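Solute-binding protein (Thermoactinomyces vulgaris, PDB 2ZYM) probably binds cyclodextrins and related malto-sugars outside the cell membrane and delivers them for carbohydrate uptake. Local coordinates at residues I134-L139 / A258-G263; S311-T316 / P329-N334. All coordinates share one frame; numbering follows the deposited sequence.

Overall arrangement
Contact 1 comes first along the chain and closes before contact 2 opens. It pairs strand 132-136 with strand 262-265, the outermost strand on that side of a four-stranded mixed sheet. Contact 2 sets helix 306-316 against the short helix 329-332, joined by only 12 intervening residues. The centres of the two contacts lie about 19 Å apart, with about 8 Å between their nearest atoms. The family fold has two lobes with the sugar held between them; contact 1 probably belongs to the lobe remote from the N terminus, whereas contact 2 packs beside helix 31-47. Bound glucose comes within about 11 Å of the Ile134 side chain, which puts contact 1 at a sheet edge near the sugar site.

Contact 1 of 2, residues I134-L139 / A258-G263; sequences IYNKKL and AGINVG
The side-chain oxygen OD1 of Asn136 is gripped twice: a water 2.7 Å from OD1 donates to it and accepts from the backbone N of Asn261, bridging the segments, while Lys138 N closes an Asx turn on the same OD1 at 3.0 Å. With CG anti to the backbone N (chi1 -175°), the Asn136 amide also meets Ile260: Ile260 CG2 lies 3.7 Å from Asn136 CG, the two side chains crossing at about a right angle. Both side chains also touch Phe237 of helix 230-238.

The strands run antiparallel. Tyr135 and Gly263 form a hydrogen-bonded pair, each N donating to the other's O over 2.9 Å; Asn136 and Val262 form the adjoining non-hydrogen-bonded pair. Beyond the strand end, Lys137 N donates to Asn261 O, and the aliphatic Lys137 chain passes Asn261, CD to OD1 3.6 Å. The Tyr135 ring folds back over its partner: Gly263 CA sits 3.8 Å from the ring centroid in a CH-pi contact, and a side chain on Gly263 would run into the tyrosine ring. With an alanine here in place of Tyr135 the ring is gone, and Gly263 would probably lose the cover over its CA, leaving a gap beside Ala244 and Val143. Backbone bonds thus hold the sheet edge, while the Asx turn shapes the chain as it leaves the strand and the water ties that turn to Asn261.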
loop_
_atom_site.group_PDB
_atom_site.type_symbol
_atom_site.label_atom_id
_atom_site.label_comp_id
_atom_site.label_asym_id
_atom_site.label_seq_id
_atom_site.Cartn_x
_atom_site.Cartn_y
_atom_site.Cartn_z
ATOM N N ILE A 134 -10.932 6.750 -7.992
ATOM C CA ILE A 134 -10.373 7.943 -8.616
ATOM C C ILE A 134 -10.985 8.038 -10.006
ATOM O O ILE A 134 -10.846 7.120 -10.818
ATOM C CB ILE A 134 -8.819 7.893 -8.693
ATOM C CG1 ILE A 134 -8.197 7.929 -7.293
ATOM C CG2 ILE A 134 -8.267 9.067 -9.490
ATOM C CD1 ILE A 134 -8.182 6.618 -6.598
ATOM N N TYR A 135 -11.688 9.135 -10.269
ATOM C CA TYR A 135 -12.378 9.283 -11.545
ATOM C C TYR A 135 -11.968 10.524 -12.329
ATOM O O TYR A 135 -11.477 11.504 -11.765
ATOM C CB TYR A 135 -13.904 9.184 -11.378
ATOM C CG TYR A 135 -14.536 10.224 -10.478
ATOM C CD1 TYR A 135 -15.152 11.356 -11.013
ATOM C CD2 TYR A 135 -14.543 10.062 -9.095
ATOM C CE1 TYR A 135 -15.743 12.311 -10.188
ATOM C CE2 TYR A 135 -15.128 11.009 -8.264
ATOM C CZ TYR A 135 -15.732 12.126 -8.817
ATOM O OH TYR A 135 -16.309 13.057 -7.987
ATOM N N ASN A 136 -12.163 10.446 -13.641
ATOM C CA ASN A 136 -11.947 11.558 -14.549
ATOM C C ASN A 136 -13.238 12.366 -14.631
ATOM O O ASN A 136 -14.222 11.913 -15.221
ATOM C CB ASN A 136 -11.541 11.025 -15.929
ATOM C CG ASN A 136 -11.172 12.126 -16.910
ATOM O OD1 ASN A 136 -11.702 13.238 -16.854
ATOM N ND2 ASN A 136 -10.268 11.811 -17.830
ATOM N N LYS A 137 -13.228 13.555 -14.031
ATOM C CA LYS A 137 -14.425 14.401 -13.939
ATOM C C LYS A 137 -15.029 14.773 -15.297
ATOM O O LYS A 137 -16.223 15.060 -15.386
ATOM C CB LYS A 137 -14.142 15.666 -13.124
ATOM C CG LYS A 137 -14.046 15.438 -11.624
ATOM C CD LYS A 137 -14.120 16.754 -10.867
ATOM C CE LYS A 137 -14.145 16.531 -9.365
ATOM N NZ LYS A 137 -14.328 17.811 -8.620
ATOM N N LYS A 138 -14.204 14.760 -16.343
ATOM C CA LYS A 138 -14.666 15.048 -17.702
ATOM C C LYS A 138 -15.411 13.867 -18.326
ATOM O O LYS A 138 -16.217 14.049 -19.242
ATOM C CB LYS A 138 -13.496 15.466 -18.599
ATOM C CG LYS A 138 -12.854 16.794 -18.226
ATOM C CD LYS A 138 -11.874 17.237 -19.304
ATOM C CE LYS A 138 -11.056 18.433 -18.856
ATOM N NZ LYS A 138 -10.183 18.935 -19.956
ATOM N N LEU A 139 -15.135 12.664 -17.822
ATOM C CA LEU A 139 -15.770 11.438 -18.304
ATOM C C LEU A 139 -16.902 10.963 -17.398
ATOM O O LEU A 139 -17.886 10.389 -17.870
ATOM C CB LEU A 139 -14.731 10.319 -18.460
ATOM C CG LEU A 139 -14.140 10.014 -19.841
ATOM C CD1 LEU A 139 -15.221 9.501 -20.788
ATOM C CD2 LEU A 139 -13.415 11.217 -20.441
ATOM N N ALA A 258 -0.846 14.849 -15.861
ATOM C CA ALA A 258 -1.300 14.364 -17.162
ATOM C C ALA A 258 -2.581 15.086 -17.604
ATOM O O ALA A 258 -3.229 14.691 -18.580
ATOM C CB ALA A 258 -1.501 12.858 -17.123
ATOM N N GLY A 259 -2.932 16.147 -16.880
ATOM C CA GLY A 259 -4.048 17.019 -17.245
ATOM C C GLY A 259 -5.439 16.522 -16.896
ATOM O O GLY A 259 -6.433 17.076 -17.367
ATOM N N ILE A 260 -5.525 15.483 -16.070
ATOM C CA ILE A 260 -6.826 14.961 -15.654
ATOM C C ILE A 260 -7.393 15.797 -14.508
ATOM O O ILE A 260 -6.696 16.085 -13.530
ATOM C CB ILE A 260 -6.752 13.465 -15.251
ATOM C CG1 ILE A 260 -6.074 12.650 -16.355
ATOM C CG2 ILE A 260 -8.149 12.901 -14.977
ATOM C CD1 ILE A 260 -5.257 11.496 -15.836
ATOM N N ASN A 261 -8.648 16.209 -14.661
ATOM C CA ASN A 261 -9.414 16.814 -13.583
ATOM C C ASN A 261 -9.883 15.667 -12.692
ATOM O O ASN A 261 -10.879 15.003 -12.992
ATOM C CB ASN A 261 -10.604 17.599 -14.155
ATOM C CG ASN A 261 -11.354 18.409 -13.100
ATOM O OD1 ASN A 261 -11.064 18.338 -11.902
ATOM N ND2 ASN A 261 -12.332 19.184 -13.553
ATOM N N VAL A 262 -9.151 15.427 -11.607
ATOM C CA VAL A 262 -9.366 14.221 -10.805
ATOM C C VAL A 262 -10.380 14.387 -9.676
ATOM O O VAL A 262 -10.329 15.347 -8.905
ATOM C CB VAL A 262 -8.035 13.617 -10.250
ATOM C CG1 VAL A 262 -7.111 13.202 -11.392
ATOM C CG2 VAL A 262 -7.329 14.579 -9.307
ATOM N N GLY A 263 -11.308 13.442 -9.603
ATOM C CA GLY A 263 -12.210 13.326 -8.467
ATOM C C GLY A 263 -11.815 12.096 -7.674
ATOM O O GLY A 263 -11.278 11.137 -8.234
HETATM O O HOH W 1 -10.040 15.365 -16.989
HETATM O O HOH W 2 -8.495 16.283 -18.874
#

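Contact 2 of 2, residues S311-T316 / P329-N334; sequences SRFKET and PMIKNN
The Phe313 ring carries Ile331 on one face and Asn334 at its edge. Ile331 CG2 stands almost over the middle of the ring, 3.7 Å from its centroid and 10° off the normal, a CH-pi contact. Ile331's other branch reaches the rim, where CG1 lies 3.6 Å from Phe313 CD2. Near the ring plane, Asn334 ND2 approaches Phe313 CZ at 3.8 Å, the amide and ring planes being perpendicular. What places the phenyl group here is chi1 of 167°, which swings CG away from the backbone N and sends the ring across to the second helix. The side chains of Phe313 and Ile331 slide past each other in opposite directions, with the ring face against Ile331.

At the more exposed margin, Lys314 bends at its last torsion (chi4 76°) and brings NZ to 3.6 Å from Met330 SD, the two chains crossing roughly at right angles. This is close packing of an ammonium group and a thioether, with the apolar core beside it.

Asn334 serves a second purpose: its OD1 accepts from Val336 N, making it the N-cap of helix 335-345. On helix 306-316, Arg312 forms a salt bridge with Glu318 and also packs on strand 120-129. Glu315 and Ser311 bond to residues of helix 31-47, so helix 306-316 lies between that helix and the short helix 329-332.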
loop_
_atom_site.group_PDB
_atom_site.type_symbol
_atom_site.label_atom_id
_atom_site.label_comp_id
_atom_site.label_asym_id
_atom_site.label_seq_id
_atom_site.Cartn_x
_atom_site.Cartn_y
_atom_site.Cartn_z
ATOM N N SER A 311 5.691 19.308 3.775
ATOM C CA SER A 311 6.333 19.445 2.472
ATOM C C SER A 311 6.144 18.185 1.637
ATOM O O SER A 311 5.872 18.269 0.434
ATOM C CB SER A 311 7.825 19.734 2.636
ATOM O OG SER A 311 8.512 19.619 1.400
ATOM N N ARG A 312 6.296 17.025 2.278
ATOM C CA ARG A 312 6.156 15.744 1.587
ATOM C C ARG A 312 4.770 15.596 0.976
ATOM O O ARG A 312 4.635 15.153 -0.162
ATOM C CB ARG A 312 6.469 14.561 2.508
ATOM C CG ARG A 312 6.567 13.248 1.745
ATOM C CD ARG A 312 7.069 12.078 2.581
ATOM N NE ARG A 312 7.475 10.978 1.705
ATOM C CZ ARG A 312 6.642 10.085 1.172
ATOM N NH1 ARG A 312 7.115 9.134 0.377
ATOM N NH2 ARG A 312 5.339 10.139 1.418
ATOM N N PHE A 313 3.743 15.977 1.729
ATOM C CA PHE A 313 2.388 15.949 1.202
ATOM C C PHE A 313 2.241 16.874 0.000
ATOM O O PHE A 313 1.677 16.481 -1.018
ATOM C CB PHE A 313 1.353 16.320 2.260
ATOM C CG PHE A 313 0.006 16.595 1.680
ATOM C CD1 PHE A 313 -0.794 15.547 1.233
ATOM C CD2 PHE A 313 -0.446 17.902 1.528
ATOM C CE1 PHE A 313 -2.033 15.798 0.666
ATOM C CE2 PHE A 313 -1.686 18.163 0.966
ATOM C CZ PHE A 313 -2.482 17.111 0.534
ATOM N N LYS A 314 2.746 18.101 0.127
ATOM C CA LYS A 314 2.625 19.099 -0.940
ATOM C C LYS A 314 3.206 18.598 -2.262
ATOM O O LYS A 314 2.640 18.846 -3.329
ATOM C CB LYS A 314 3.284 20.421 -0.533
ATOM C CG LYS A 314 2.462 21.271 0.429
ATOM C CD LYS A 314 3.007 22.692 0.495
ATOM C CE LYS A 314 2.191 23.591 1.416
ATOM N NZ LYS A 314 2.466 23.335 2.858
ATOM N N GLU A 315 4.323 17.877 -2.177
ATOM C CA GLU A 315 5.039 17.402 -3.357
ATOM C C GLU A 315 4.565 16.028 -3.843
ATOM O O GLU A 315 4.356 15.834 -5.043
ATOM C CB GLU A 315 6.556 17.402 -3.108
ATOM C CG GLU A 315 7.386 17.055 -4.337
ATOM C CD GLU A 315 8.863 17.399 -4.210
ATOM O OE1 GLU A 315 9.540 17.410 -5.260
ATOM O OE2 GLU A 315 9.354 17.648 -3.082
ATOM N N THR A 316 4.401 15.083 -2.917
ATOM C CA THR A 316 4.096 13.693 -3.281
ATOM C C THR A 316 2.598 13.403 -3.360
ATOM O O THR A 316 2.171 12.492 -4.077
ATOM C CB THR A 316 4.779 12.669 -2.326
ATOM O OG1 THR A 316 4.092 12.636 -1.069
ATOM C CG2 THR A 316 6.235 13.030 -2.094
ATOM N N PRO A 329 -6.312 22.044 7.675
ATOM C CA PRO A 329 -7.369 22.234 6.673
ATOM C C PRO A 329 -6.832 22.220 5.240
ATOM O O PRO A 329 -7.559 21.861 4.311
ATOM C CB PRO A 329 -7.937 23.615 7.024
ATOM C CG PRO A 329 -6.856 24.288 7.805
ATOM C CD PRO A 329 -6.250 23.183 8.607
ATOM N N MET A 330 -5.566 22.606 5.088
ATOM C CA MET A 330 -4.835 22.553 3.822
ATOM C C MET A 330 -4.759 21.122 3.277
ATOM O O MET A 330 -4.730 20.908 2.063
ATOM C CB MET A 330 -3.425 23.114 4.042
ATOM C CG MET A 330 -2.571 23.319 2.798
ATOM S SD MET A 330 -1.028 24.196 3.157
ATOM C CE MET A 330 -1.638 25.813 3.648
ATOM N N ILE A 331 -4.733 20.152 4.188
ATOM C CA ILE A 331 -4.648 18.740 3.831
ATOM C C ILE A 331 -5.995 18.045 4.031
ATOM O O ILE A 331 -6.485 17.371 3.127
ATOM C CB ILE A 331 -3.527 18.018 4.631
ATOM C CG1 ILE A 331 -2.212 18.805 4.533
ATOM C CG2 ILE A 331 -3.353 16.577 4.138
ATOM C CD1 ILE A 331 -1.122 18.354 5.496
ATOM N N LYS A 332 -6.593 18.232 5.206
ATOM C CA LYS A 332 -7.850 17.576 5.567
ATOM C C LYS A 332 -8.992 17.866 4.590
ATOM O O LYS A 332 -9.690 16.946 4.153
ATOM C CB LYS A 332 -8.269 17.970 6.987
ATOM C CG LYS A 332 -9.426 17.156 7.539
ATOM C CD LYS A 332 -9.974 17.766 8.816
ATOM C CE LYS A 332 -11.317 17.153 9.179
ATOM N NZ LYS A 332 -12.334 17.376 8.105
ATOM N N ASN A 333 -9.168 19.139 4.246
ATOM C CA ASN A 333 -10.287 19.562 3.405
ATOM C C ASN A 333 -9.964 19.629 1.910
ATOM O O ASN A 333 -10.785 20.087 1.110
ATOM C CB ASN A 333 -10.857 20.891 3.909
ATOM C CG ASN A 333 -11.365 20.805 5.339
ATOM O OD1 ASN A 333 -11.997 19.822 5.729
ATOM N ND2 ASN A 333 -11.094 21.839 6.125
ATOM N N ASN A 334 -8.769 19.171 1.543
ATOM C CA ASN A 334 -8.392 19.008 0.141
ATOM C C ASN A 334 -9.296 17.942 -0.484
ATOM O O ASN A 334 -9.293 16.796 -0.035
ATOM C CB ASN A 334 -6.914 18.604 0.036
ATOM C CG ASN A 334 -6.374 18.650 -1.392
ATOM O OD1 ASN A 334 -7.083 18.379 -2.360
ATOM N ND2 ASN A 334 -5.092 18.975 -1.520
#